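Local coordinates for protein tRNA dimethylallyltransferase (Bacillus halodurans, PDB 3EXA) that probably transfers a dimethylallyl group from dimethylallyl diphosphate onto adenosine 37 of tRNAs that read codons beginning with uridine, at residues 125-130 against 161-166; 243-248 against 264-269; 226-231 against 249-254. All coordinates share one frame; numbering follows the deposited sequence.

Overall arrangement
Contact 1 is buried yet lies about 39 Å from the centre of the chain, in a helical region that projects away from the parallel-sheet core; its centre is 49 to 50 Å from those of the other two. It is wholly aliphatic across the interface, joining helices 121-133 and 159-171. Contacts 2 and 3 share helix 244-251 and have centres about 14 Å apart. Contact 2 ties that helix to helix 256-279 through one polar bond between the segments in a partly buried setting, whereas contact 3, at the surface, combines an aromatic face with a hydroxyl-carboxylate pair against helix 220-229. Backbone D248 O and N253 N, 2.9 Å apart, probably hydrogen-bond between them.

Contact 1 of 3, residues 125-130 against 161-166; sequences HELEAF and RVIRAL
L127 and I163 mark the closest point of two helices running roughly antiparallel, with a 141° angle between their segment axes and an axis separation of 10.3 Å. Their CB atoms both point across the interface.

Traced outward from the backbone, L127 begins with CB, whose nearest partner across the contact is CG1 of I163. Its CG lies opposite the carbonyl carbon (chi1 -63°), and the chain then forks between two neighbours. The CD1 methyl fills the angle between I163 and L166: L127 CD1 is 3.9 Å from I163 CG2 and 3.7 Å from L166 CB. The same methyl also rests 3.8 Å from the backbone oxygen I163 O, a plain van der Waals approach. The second branch reaches further along the partner helix, with L127 CD2 3.8 Å from L166 CD1. Both methyls thus lie against L166, and CD1 also reaches I163 one turn earlier.

E128 adds a smaller piece. Its CG packs 3.8 Å from I163 CD1, with the two side chains crossing at about a right angle, so the methylene rather than the carboxylate does the touching. The charged end turns to R160, whose NH2 forms a salt bridge with E128 OE2 just before segment 161-166.

L139 and L143 of helix 136-144 pack on L166, continuing the apolar cluster among these helices. On another flank, R164 NH1 hydrogen-bonds to T172 O of the second subunit. Residues 160-164 probably interact with the substrate tRNA, while I163 and L166 turn toward helix 121-133.

No hydrogen bond spans the two segments, which bury 192 Å² through apolar packing. Because R160 belongs to helix 159-171, its bond with E128 joins the same two helices at the border of the apolar patch.

Contact 2 of 3, residues 243-248 against 264-269; sequences YKEMYD and KRNSRR
E245 and N266 carry the polar part of this contact, their side chains coming from opposite directions to meet between helices 244-251 and 256-279. N266 ND2 donates to E245 OE2 over 2.8 Å, and the N-H...O angle of 161° makes the bond nearly straight. The acceptor lies close to the amide plane and offers its anti lone pair, although carboxylate and amide planes are turned 46° apart. A bend in E245 (chi2 82°) presents this oxygen to the amide.

Van der Waals contact is slight. K244 CE stands 4.0 Å from N266 ND2, its extended chain passing obliquely, while T262 and L263 pack against E245.

Within segment 264-269, R269 NH2 forms a weak bond of 3.4 Å to N266 OD1, which lies at the edge of the guanidinium, in its plane.

The contact joins the start of helix 244-251, where residues 239-244 probably interact with tRNA, to the long helix 256-279. With only 98 Å² buried, the join between these two segments depends on a directional bond more than on packing. The ammonium of K244, nearby but not paired in a salt bridge, may temper the charge of the buried E245.

Contact 3 of 3, residues 226-231 against 249-254; sequences KLYDRG and YLDGNV
Y228 reaches L250 and D251 because its CG is set opposite the backbone N (chi1 -166°), sending the ring outward from helix 220-229. In D251, CG instead stands opposite the carbonyl carbon (chi1 -81°), which brings the carboxylate round to the rim of that ring.

The first element is a CH-pi contact. L250 CB sits over one face of the Y228 ring, 3.8 Å from the ring centroid and 15° off its normal. The rest of the leucine runs back along the ring in the opposite sense, with L250 CD2 modelled 3.7 Å from Y228 CG. The L250 torsions fall away from staggered values, so the exact places of its methyls are probably less secure than that of CB.

The second element is polar. Y228 OH donates to D251 OD2, which approaches at the ring edge, in its plane. The modelled O...O separation of 2.4 Å is very short, so the hydrogen bond is credible but its precise length is doubtful. The other carboxylate oxygen, D251 OD1, makes a salt bridge with R233 NH1, giving the aspartate partners on both oxygens. Y247 meets Y228 edge-to-face, adding a second aromatic to the same junction.

Both segments turn out of their helices here: G231 and G252 each close a Schellman motif, with positive phi and bonds back into the last helical turn. The contact therefore joins the C-terminal ends of helices 220-229 and 244-251, near the protein surface and away from the ATP and substrate sites.

One tyrosine serves two chemistries, its face taking an aliphatic chain and its hydroxyl a carboxylate. The charge of R233 probably helps keep D251 ionised as the acceptor.

Contact 1 of 3, residues 125-130 against 161-166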
# COMPACT_ATOMS: atom_id res chain seq x y z
N HIS A 125 1.81 4.23 13.45
CA HIS A 125 1.97 4.00 14.88
C HIS A 125 2.60 5.26 15.50
O HIS A 125 2.22 5.68 16.60
CB HIS A 125 2.88 2.80 15.12
CG HIS A 125 3.09 2.45 16.56
ND1 HIS A 125 4.22 1.82 17.02
CD2 HIS A 125 2.29 2.64 17.65
CE1 HIS A 125 4.12 1.63 18.33
NE2 HIS A 125 2.96 2.12 18.73
N GLU A 126 3.55 5.85 14.79
CA GLU A 126 4.23 7.05 15.25
C GLU A 126 3.27 8.22 15.43
O GLU A 126 3.35 8.95 16.42
CB GLU A 126 5.32 7.44 14.25
CG GLU A 126 6.07 8.73 14.56
CD GLU A 126 7.10 9.04 13.50
OE1 GLU A 126 7.94 8.16 13.21
OE2 GLU A 126 7.08 10.17 12.95
N LEU A 127 2.36 8.39 14.47
CA LEU A 127 1.39 9.47 14.55
C LEU A 127 0.40 9.26 15.69
O LEU A 127 0.04 10.21 16.39
CB LEU A 127 0.62 9.61 13.24
CG LEU A 127 1.48 9.99 12.03
CD1 LEU A 127 0.62 10.02 10.79
CD2 LEU A 127 2.14 11.34 12.28
N GLU A 128 -0.05 8.03 15.89
CA GLU A 128 -1.00 7.76 16.95
C GLU A 128 -0.36 8.08 18.29
O GLU A 128 -0.97 8.73 19.14
CB GLU A 128 -1.48 6.31 16.87
CG GLU A 128 -2.25 6.05 15.57
CD GLU A 128 -2.62 4.59 15.35
OE1 GLU A 128 -1.77 3.71 15.61
OE2 GLU A 128 -3.75 4.33 14.89
N ALA A 129 0.89 7.66 18.47
CA ALA A 129 1.63 7.91 19.70
C ALA A 129 1.81 9.42 19.87
O ALA A 129 1.80 9.94 20.98
CB ALA A 129 2.99 7.23 19.64
N PHE A 130 1.96 10.11 18.75
CA PHE A 130 2.14 11.55 18.78
C PHE A 130 0.88 12.25 19.25
O PHE A 130 0.92 13.13 20.12
CB PHE A 130 2.50 12.05 17.38
CG PHE A 130 2.81 13.51 17.33
CD1 PHE A 130 4.12 13.96 17.42
CD2 PHE A 130 1.79 14.45 17.22
CE1 PHE A 130 4.41 15.31 17.41
CE2 PHE A 130 2.07 15.81 17.20
CZ PHE A 130 3.38 16.25 17.30
N ARG A 161 -8.78 11.66 10.41
CA ARG A 161 -8.63 12.19 9.06
C ARG A 161 -7.30 12.95 8.92
O ARG A 161 -6.77 13.08 7.81
CB ARG A 161 -9.81 13.11 8.74
CG ARG A 161 -9.86 13.61 7.31
CD ARG A 161 -11.16 14.37 7.06
NE ARG A 161 -11.18 15.03 5.75
CZ ARG A 161 -12.24 15.68 5.26
NH1 ARG A 161 -13.36 15.77 5.97
NH2 ARG A 161 -12.16 16.25 4.07
N VAL A 162 -6.76 13.44 10.03
CA VAL A 162 -5.49 14.14 10.00
C VAL A 162 -4.37 13.12 9.87
O VAL A 162 -3.40 13.33 9.16
CB VAL A 162 -5.29 14.99 11.27
CG1 VAL A 162 -3.86 15.53 11.34
CG2 VAL A 162 -6.29 16.14 11.28
N ILE A 163 -4.51 11.99 10.55
CA ILE A 163 -3.48 10.96 10.45
C ILE A 163 -3.43 10.45 9.00
O ILE A 163 -2.37 10.18 8.46
CB ILE A 163 -3.77 9.78 11.39
CG1 ILE A 163 -3.43 10.19 12.83
CG2 ILE A 163 -2.98 8.55 10.96
CD1 ILE A 163 -3.73 9.14 13.85
N ARG A 164 -4.61 10.31 8.40
CA ARG A 164 -4.71 9.84 7.02
C ARG A 164 -3.95 10.77 6.08
O ARG A 164 -3.21 10.33 5.20
CB ARG A 164 -6.18 9.76 6.63
CG ARG A 164 -6.44 9.66 5.13
CD ARG A 164 -5.98 8.34 4.55
NE ARG A 164 -7.07 7.63 3.88
CZ ARG A 164 -7.81 8.15 2.90
NH1 ARG A 164 -7.59 9.38 2.46
NH2 ARG A 164 -8.78 7.43 2.36
N ALA A 165 -4.13 12.08 6.27
CA ALA A 165 -3.47 13.08 5.43
C ALA A 165 -1.95 13.00 5.54
O ALA A 165 -1.24 13.10 4.54
CB ALA A 165 -3.94 14.47 5.82
N LEU A 166 -1.45 12.82 6.76
CA LEU A 166 -0.01 12.74 6.96
C LEU A 166 0.58 11.46 6.37
O LEU A 166 1.74 11.45 5.96
CB LEU A 166 0.32 12.85 8.45
CG LEU A 166 -0.12 14.14 9.18
CD1 LEU A 166 -0.08 13.93 10.70
CD2 LEU A 166 0.76 15.30 8.77

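Contact 2 of 3, residues 243-248 against 264-269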
# COMPACT_ATOMS: atom_id res chain seq x y z
N TYR A 243 -9.63 -3.94 -32.23
CA TYR A 243 -10.85 -4.72 -31.95
C TYR A 243 -11.94 -3.76 -31.46
O TYR A 243 -13.13 -4.03 -31.60
CB TYR A 243 -10.62 -5.80 -30.88
CG TYR A 243 -9.78 -6.98 -31.33
CD1 TYR A 243 -8.39 -6.91 -31.30
CD2 TYR A 243 -10.37 -8.13 -31.87
CE1 TYR A 243 -7.60 -7.94 -31.81
CE2 TYR A 243 -9.60 -9.17 -32.38
CZ TYR A 243 -8.20 -9.06 -32.35
OH TYR A 243 -7.41 -10.03 -32.91
N LYS A 244 -11.52 -2.63 -30.88
CA LYS A 244 -12.49 -1.67 -30.37
C LYS A 244 -13.28 -1.02 -31.51
O LYS A 244 -14.47 -0.80 -31.38
CB LYS A 244 -11.79 -0.60 -29.51
CG LYS A 244 -10.97 0.42 -30.26
CD LYS A 244 -10.35 1.47 -29.32
CE LYS A 244 -9.33 2.30 -30.11
NZ LYS A 244 -8.67 3.39 -29.34
N GLU A 245 -12.63 -0.75 -32.64
CA GLU A 245 -13.34 -0.14 -33.75
C GLU A 245 -14.47 -1.05 -34.23
O GLU A 245 -15.58 -0.59 -34.50
CB GLU A 245 -12.40 0.15 -34.91
CG GLU A 245 -11.30 1.14 -34.57
CD GLU A 245 -10.11 0.52 -33.86
OE1 GLU A 245 -9.96 -0.72 -33.88
OE2 GLU A 245 -9.31 1.30 -33.29
N MSE A 246 -14.19 -2.34 -34.33
CA MSE A 246 -15.21 -3.27 -34.75
C MSE A 246 -16.34 -3.32 -33.71
O MSE A 246 -17.51 -3.42 -34.05
CB MSE A 246 -14.61 -4.67 -34.97
CG MSE A 246 -13.64 -4.73 -36.15
SE MSE A 246 -14.41 -4.11 -37.85
CE MSE A 246 -13.41 -2.44 -38.03
N TYR A 247 -15.99 -3.23 -32.43
CA TYR A 247 -17.01 -3.26 -31.40
C TYR A 247 -18.00 -2.09 -31.53
O TYR A 247 -19.20 -2.25 -31.32
CB TYR A 247 -16.38 -3.29 -30.01
CG TYR A 247 -16.16 -4.68 -29.47
CD1 TYR A 247 -16.52 -5.00 -28.16
CD2 TYR A 247 -15.59 -5.69 -30.25
CE1 TYR A 247 -16.32 -6.27 -27.63
CE2 TYR A 247 -15.38 -6.98 -29.72
CZ TYR A 247 -15.76 -7.25 -28.40
OH TYR A 247 -15.58 -8.50 -27.85
N ASP A 248 -17.51 -0.90 -31.88
CA ASP A 248 -18.43 0.22 -32.07
C ASP A 248 -19.37 -0.13 -33.22
O ASP A 248 -20.57 0.16 -33.16
CB ASP A 248 -17.68 1.51 -32.40
CG ASP A 248 -17.05 2.14 -31.18
OD1 ASP A 248 -17.78 2.47 -30.22
OD2 ASP A 248 -15.82 2.31 -31.18
N LYS A 264 -7.90 2.37 -39.46
CA LYS A 264 -6.70 2.74 -40.19
C LYS A 264 -6.04 3.95 -39.56
O LYS A 264 -4.82 3.98 -39.37
CB LYS A 264 -7.05 3.04 -41.65
CG LYS A 264 -7.31 1.78 -42.48
CD LYS A 264 -7.73 2.14 -43.91
CE LYS A 264 -7.84 0.90 -44.80
NZ LYS A 264 -8.15 1.24 -46.22
N ARG A 265 -6.85 4.95 -39.23
CA ARG A 265 -6.37 6.18 -38.63
C ARG A 265 -5.72 5.87 -37.29
O ARG A 265 -4.57 6.25 -37.04
CB ARG A 265 -7.53 7.15 -38.48
CG ARG A 265 -7.17 8.48 -37.85
CD ARG A 265 -8.02 9.60 -38.47
NE ARG A 265 -9.42 9.21 -38.59
CZ ARG A 265 -10.21 8.91 -37.56
NH1 ARG A 265 -11.48 8.57 -37.76
NH2 ARG A 265 -9.73 8.96 -36.32
N ASN A 266 -6.44 5.17 -36.41
CA ASN A 266 -5.86 4.83 -35.12
C ASN A 266 -4.58 4.02 -35.28
O ASN A 266 -3.64 4.18 -34.51
CB ASN A 266 -6.85 4.04 -34.25
CG ASN A 266 -8.09 4.82 -33.92
OD1 ASN A 266 -8.07 6.05 -33.87
ND2 ASN A 266 -9.19 4.11 -33.70
N SER A 267 -4.53 3.15 -36.29
CA SER A 267 -3.33 2.34 -36.52
C SER A 267 -2.14 3.22 -36.90
O SER A 267 -1.00 2.96 -36.49
CB SER A 267 -3.55 1.30 -37.62
OG SER A 267 -4.40 0.25 -37.18
N ARG A 268 -2.40 4.26 -37.70
CA ARG A 268 -1.33 5.16 -38.11
C ARG A 268 -0.90 6.03 -36.93
O ARG A 268 0.29 6.23 -36.71
CB ARG A 268 -1.79 6.07 -39.26
CG ARG A 268 -2.05 5.35 -40.57
CD ARG A 268 -2.28 6.37 -41.67
NE ARG A 268 -3.35 7.31 -41.32
CZ ARG A 268 -4.62 7.16 -41.66
NH1 ARG A 268 -5.00 6.11 -42.38
NH2 ARG A 268 -5.52 8.06 -41.30
N ARG A 269 -1.88 6.52 -36.17
CA ARG A 269 -1.63 7.36 -35.00
C ARG A 269 -0.81 6.61 -33.96
O ARG A 269 0.02 7.20 -33.26
CB ARG A 269 -2.95 7.76 -34.34
CG ARG A 269 -3.13 9.25 -34.10
CD ARG A 269 -3.75 9.91 -35.32
NE ARG A 269 -4.95 10.67 -34.98
CZ ARG A 269 -6.07 10.14 -34.49
NH1 ARG A 269 -7.10 10.92 -34.21
NH2 ARG A 269 -6.15 8.83 -34.26

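Contact 3 of 3, residues 226-231 against 249-254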
# COMPACT_ATOMS: atom_id res chain seq x y z
N LYS A 226 -16.83 -13.19 -33.03
CA LYS A 226 -16.73 -14.36 -32.17
C LYS A 226 -16.46 -13.93 -30.72
O LYS A 226 -17.08 -14.45 -29.80
CB LYS A 226 -15.64 -15.30 -32.67
CG LYS A 226 -15.92 -15.90 -34.05
CD LYS A 226 -14.80 -16.84 -34.48
CE LYS A 226 -15.09 -17.48 -35.83
NZ LYS A 226 -13.97 -18.35 -36.30
N LEU A 227 -15.54 -12.99 -30.52
CA LEU A 227 -15.24 -12.51 -29.18
C LEU A 227 -16.45 -11.77 -28.60
O LEU A 227 -16.73 -11.83 -27.41
CB LEU A 227 -14.05 -11.56 -29.20
CG LEU A 227 -12.73 -12.21 -29.61
CD1 LEU A 227 -11.68 -11.13 -29.75
CD2 LEU A 227 -12.30 -13.24 -28.56
N TYR A 228 -17.15 -11.06 -29.48
CA TYR A 228 -18.32 -10.29 -29.11
C TYR A 228 -19.45 -11.23 -28.71
O TYR A 228 -20.09 -11.05 -27.68
CB TYR A 228 -18.76 -9.46 -30.32
CG TYR A 228 -19.73 -8.35 -30.03
CD1 TYR A 228 -19.28 -7.10 -29.59
CD2 TYR A 228 -21.10 -8.54 -30.23
CE1 TYR A 228 -20.18 -6.05 -29.38
CE2 TYR A 228 -22.00 -7.50 -30.02
CZ TYR A 228 -21.54 -6.26 -29.60
OH TYR A 228 -22.43 -5.23 -29.40
N ASP A 229 -19.66 -12.24 -29.54
CA ASP A 229 -20.70 -13.22 -29.30
C ASP A 229 -20.48 -14.03 -28.04
O ASP A 229 -21.44 -14.45 -27.40
CB ASP A 229 -20.82 -14.16 -30.50
CG ASP A 229 -22.25 -14.37 -30.93
OD1 ASP A 229 -22.47 -15.22 -31.82
OD2 ASP A 229 -23.15 -13.70 -30.39
N ARG A 230 -19.23 -14.28 -27.67
CA ARG A 230 -19.01 -15.06 -26.47
C ARG A 230 -19.17 -14.19 -25.24
O ARG A 230 -19.07 -14.67 -24.11
CB ARG A 230 -17.63 -15.73 -26.47
CG ARG A 230 -16.45 -14.80 -26.61
CD ARG A 230 -15.14 -15.53 -26.37
NE ARG A 230 -14.98 -15.95 -24.97
CZ ARG A 230 -13.85 -16.45 -24.47
NH1 ARG A 230 -12.79 -16.60 -25.26
NH2 ARG A 230 -13.78 -16.80 -23.19
N GLY A 231 -19.44 -12.90 -25.46
CA GLY A 231 -19.65 -12.00 -24.34
C GLY A 231 -18.45 -11.25 -23.79
O GLY A 231 -18.52 -10.73 -22.68
N TYR A 249 -18.83 -0.74 -34.27
CA TYR A 249 -19.65 -1.14 -35.42
C TYR A 249 -20.70 -2.15 -34.97
O TYR A 249 -21.89 -2.00 -35.26
CB TYR A 249 -18.78 -1.77 -36.52
CG TYR A 249 -19.59 -2.60 -37.50
CD1 TYR A 249 -20.52 -2.01 -38.35
CD2 TYR A 249 -19.45 -4.00 -37.54
CE1 TYR A 249 -21.30 -2.77 -39.22
CE2 TYR A 249 -20.23 -4.77 -38.40
CZ TYR A 249 -21.16 -4.15 -39.24
OH TYR A 249 -21.94 -4.88 -40.09
N LEU A 250 -20.26 -3.19 -34.26
CA LEU A 250 -21.15 -4.24 -33.77
C LEU A 250 -22.22 -3.68 -32.84
O LEU A 250 -23.33 -4.20 -32.78
CB LEU A 250 -20.32 -5.31 -33.06
CG LEU A 250 -19.95 -6.62 -33.76
CD1 LEU A 250 -20.00 -6.49 -35.27
CD2 LEU A 250 -18.58 -7.06 -33.28
N ASP A 251 -21.88 -2.62 -32.11
CA ASP A 251 -22.81 -1.96 -31.19
C ASP A 251 -23.76 -1.11 -32.02
O ASP A 251 -24.79 -0.66 -31.52
CB ASP A 251 -22.06 -1.02 -30.23
CG ASP A 251 -21.46 -1.75 -29.05
OD1 ASP A 251 -20.70 -1.10 -28.29
OD2 ASP A 251 -21.74 -2.96 -28.86
N GLY A 252 -23.40 -0.86 -33.27
CA GLY A 252 -24.24 -0.07 -34.15
C GLY A 252 -24.08 1.43 -33.95
O GLY A 252 -24.98 2.20 -34.29
N ASN A 253 -22.94 1.84 -33.43
CA ASN A 253 -22.65 3.25 -33.18
C ASN A 253 -21.98 3.92 -34.37
O ASN A 253 -21.97 5.14 -34.48
CB ASN A 253 -21.73 3.39 -31.96
CG ASN A 253 -22.43 3.08 -30.65
OD1 ASN A 253 -21.77 2.77 -29.65
ND2 ASN A 253 -23.75 3.16 -30.64
N VAL A 254 -21.41 3.11 -35.26
CA VAL A 254 -20.72 3.62 -36.43
C VAL A 254 -20.91 2.64 -37.59
O VAL A 254 -21.08 1.44 -37.37
CB VAL A 254 -19.18 3.78 -36.17
CG1 VAL A 254 -18.93 4.84 -35.09
CG2 VAL A 254 -18.60 2.43 -35.73